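Local structure of protein arginine N-methyltransferase SFM1 (Saccharomyces cerevisiae, 5C77) at residues E73-G78 and F99-F104. The protein transfers one methyl group from S-adenosyl-L-methionine to an arginine of ribosomal protein S3, as a protein-arginine methyltransferase of the SPOUT clan. Residues are numbered along the deposited sequence; the frame is centred on the assembly and turned at random.
Sequences ELLKDG and FDYFVF. With SAH (S-adenosyl-L-homocysteine), chain C.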
# COMPACT_ATOMS: atom_id res chain seq x y z
N GLU A 73 -1.10 -15.03 8.16
CA GLU A 73 -0.92 -16.42 7.74
C GLU A 73 0.41 -16.94 8.26
O GLU A 73 1.38 -16.18 8.34
CB GLU A 73 -0.92 -16.49 6.21
CG GLU A 73 0.13 -15.61 5.56
CD GLU A 73 0.07 -15.62 4.05
OE1 GLU A 73 -0.49 -16.59 3.48
OE2 GLU A 73 0.59 -14.66 3.43
N LEU A 74 0.48 -18.22 8.60
CA LEU A 74 1.69 -18.75 9.25
C LEU A 74 2.91 -18.63 8.35
O LEU A 74 2.79 -18.37 7.15
CB LEU A 74 1.51 -20.19 9.77
CG LEU A 74 1.35 -21.32 8.74
CD1 LEU A 74 2.48 -22.40 8.89
CD2 LEU A 74 -0.05 -21.95 8.83
N LEU A 75 4.08 -18.79 8.95
CA LEU A 75 5.33 -18.72 8.22
C LEU A 75 5.74 -20.13 7.84
O LEU A 75 6.16 -20.91 8.68
CB LEU A 75 6.42 -18.06 9.07
CG LEU A 75 6.65 -16.57 8.81
CD1 LEU A 75 5.39 -15.76 9.03
CD2 LEU A 75 7.76 -16.06 9.71
N LYS A 76 5.60 -20.45 6.56
CA LYS A 76 5.92 -21.78 6.09
C LYS A 76 7.33 -21.83 5.53
O LYS A 76 7.83 -20.85 5.00
CB LYS A 76 4.90 -22.24 5.04
CG LYS A 76 3.46 -22.13 5.49
CD LYS A 76 2.61 -23.24 4.90
CE LYS A 76 1.27 -23.35 5.62
NZ LYS A 76 0.48 -24.56 5.22
N ASP A 77 7.95 -23.00 5.65
CA ASP A 77 9.29 -23.21 5.15
C ASP A 77 9.39 -22.92 3.66
O ASP A 77 8.65 -23.47 2.86
CB ASP A 77 9.73 -24.65 5.44
CG ASP A 77 9.98 -24.90 6.93
OD1 ASP A 77 9.62 -24.04 7.76
OD2 ASP A 77 10.52 -25.98 7.26
N GLY A 78 10.30 -22.02 3.30
CA GLY A 78 10.58 -21.76 1.90
C GLY A 78 9.71 -20.69 1.27
O GLY A 78 9.91 -20.32 0.11
N PHE A 99 6.68 -16.66 -2.37
CA PHE A 99 6.82 -16.08 -1.03
C PHE A 99 5.59 -15.34 -0.51
O PHE A 99 4.91 -14.63 -1.24
CB PHE A 99 8.04 -15.17 -0.97
CG PHE A 99 9.28 -15.78 -1.55
CD1 PHE A 99 9.90 -16.85 -0.92
CD2 PHE A 99 9.84 -15.28 -2.72
CE1 PHE A 99 11.05 -17.42 -1.45
CE2 PHE A 99 10.98 -15.84 -3.26
CZ PHE A 99 11.59 -16.92 -2.62
N ASP A 100 5.33 -15.51 0.78
CA ASP A 100 4.26 -14.81 1.47
C ASP A 100 4.82 -13.67 2.33
O ASP A 100 4.07 -12.82 2.79
CB ASP A 100 3.46 -15.78 2.35
CG ASP A 100 2.85 -16.94 1.55
OD1 ASP A 100 2.32 -16.72 0.43
OD2 ASP A 100 2.91 -18.09 2.05
N TYR A 101 6.13 -13.68 2.56
CA TYR A 101 6.77 -12.66 3.39
C TYR A 101 8.14 -12.26 2.88
O TYR A 101 8.92 -13.10 2.42
CB TYR A 101 6.93 -13.15 4.82
CG TYR A 101 5.63 -13.36 5.53
CD1 TYR A 101 5.03 -12.33 6.24
CD2 TYR A 101 4.99 -14.60 5.50
CE1 TYR A 101 3.84 -12.52 6.90
CE2 TYR A 101 3.79 -14.80 6.15
CZ TYR A 101 3.22 -13.75 6.85
OH TYR A 101 2.04 -13.94 7.50
N PHE A 102 8.43 -10.96 2.99
CA PHE A 102 9.71 -10.41 2.56
C PHE A 102 10.40 -9.73 3.72
O PHE A 102 9.94 -8.71 4.24
CB PHE A 102 9.50 -9.45 1.40
CG PHE A 102 9.06 -10.14 0.17
CD1 PHE A 102 7.72 -10.38 -0.05
CD2 PHE A 102 9.99 -10.60 -0.74
CE1 PHE A 102 7.30 -11.05 -1.17
CE2 PHE A 102 9.58 -11.27 -1.87
CZ PHE A 102 8.23 -11.50 -2.09
N VAL A 103 11.52 -10.30 4.14
CA VAL A 103 12.19 -9.88 5.36
C VAL A 103 13.43 -9.03 5.09
O VAL A 103 14.23 -9.33 4.20
CB VAL A 103 12.53 -11.11 6.26
CG1 VAL A 103 13.15 -10.67 7.58
CG2 VAL A 103 11.28 -11.93 6.51
N PHE A 104 13.55 -7.96 5.85
CA PHE A 104 14.68 -7.07 5.74
C PHE A 104 15.45 -7.11 7.04
O PHE A 104 14.91 -6.82 8.11
CB PHE A 104 14.20 -5.66 5.39
CG PHE A 104 13.46 -5.60 4.09
CD1 PHE A 104 12.13 -5.97 4.02
CD2 PHE A 104 14.10 -5.21 2.93
CE1 PHE A 104 11.45 -5.95 2.82
CE2 PHE A 104 13.43 -5.18 1.74
CZ PHE A 104 12.10 -5.54 1.68
N SAH C . 20.68 0.88 9.69
CA SAH C . 20.70 -0.34 8.88
CB SAH C . 20.13 -0.06 7.48
CG SAH C . 19.65 -1.30 6.73
SD SAH C . 19.06 -0.96 5.04
C SAH C . 22.12 -0.92 8.79
O SAH C . 22.34 -1.99 8.22
OXT SAH C . 23.08 -0.34 9.31
C5' SAH C . 19.76 -2.54 4.51
C4' SAH C . 18.70 -3.59 4.20
O4' SAH C . 18.04 -3.31 2.98
C3' SAH C . 19.35 -4.96 4.07
O3' SAH C . 19.17 -5.69 5.25
C2' SAH C . 18.61 -5.63 2.96
O2' SAH C . 17.52 -6.35 3.49
C1' SAH C . 18.06 -4.47 2.16
N9 SAH C . 18.89 -4.27 0.97
C8 SAH C . 19.61 -3.15 0.64
N7 SAH C . 20.23 -3.37 -0.54
C5 SAH C . 19.92 -4.61 -0.97
C6 SAH C . 20.27 -5.34 -2.11
N6 SAH C . 21.07 -4.82 -3.03
N1 SAH C . 19.77 -6.62 -2.27
C2 SAH C . 18.94 -7.17 -1.33
N3 SAH C . 18.60 -6.45 -0.21
C4 SAH C . 19.07 -5.19 -0.03
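Leu75 CA lies 7.9 Å from Asp100 CA, and Gly78 CA 7.4 Å from Phe99 CA, so the irregular segment 73-78 passes the start of strand 101-108 at side-chain distance rather than pairing with it. Tyr101 carries most of the contact. Its CG stands beside the backbone N and anti to the carbonyl carbon (chi1 -66°), which sends the phenol across to the loop, where OH donates to the carbonyl O of Glu73. This hydrogen bond, modelled very short at 2.5 Å from Tyr101 OH to Glu73 O, reaches the ring from its edge, near the ring plane; Asn66 adds a second, weak hydrogen bond to the same oxygen. Leu75 instead takes a face: its CD1 makes a CH-pi contact 3.7 Å from the Tyr101 ring centroid, 23° off the normal and displaced toward CE2. A phenylalanine in place of Tyr101 could keep much of the leucine contact but would probably cost the Glu73 carbonyl its phenol donor and the ring its polar tether. Glu73, extended beyond CG, runs antiparallel to the tyrosine side chain, and it crosses the Asp100 side chain at about a right angle, OE2 nearest Asp100 CB, with the carboxylate planes 31° apart. Glu73 OE1 and Asp100 OD2 are 4.0 Å apart, a like-charge approach probably eased by the salt bridge from Asp100 to Arg79. At the far end, Gly78 O rests 3.5 Å from Phe99 CE1. Further along the strand, Phe104 touches the ribose of S-adenosyl-L-homocysteine, its CD2 3.6 Å from the ligand's O2'. The chemistry suggests that, between these two segments, one tyrosine supplies most of the contact, polar at its tip and apolar on its face, while its strand continues into the cofactor pocket.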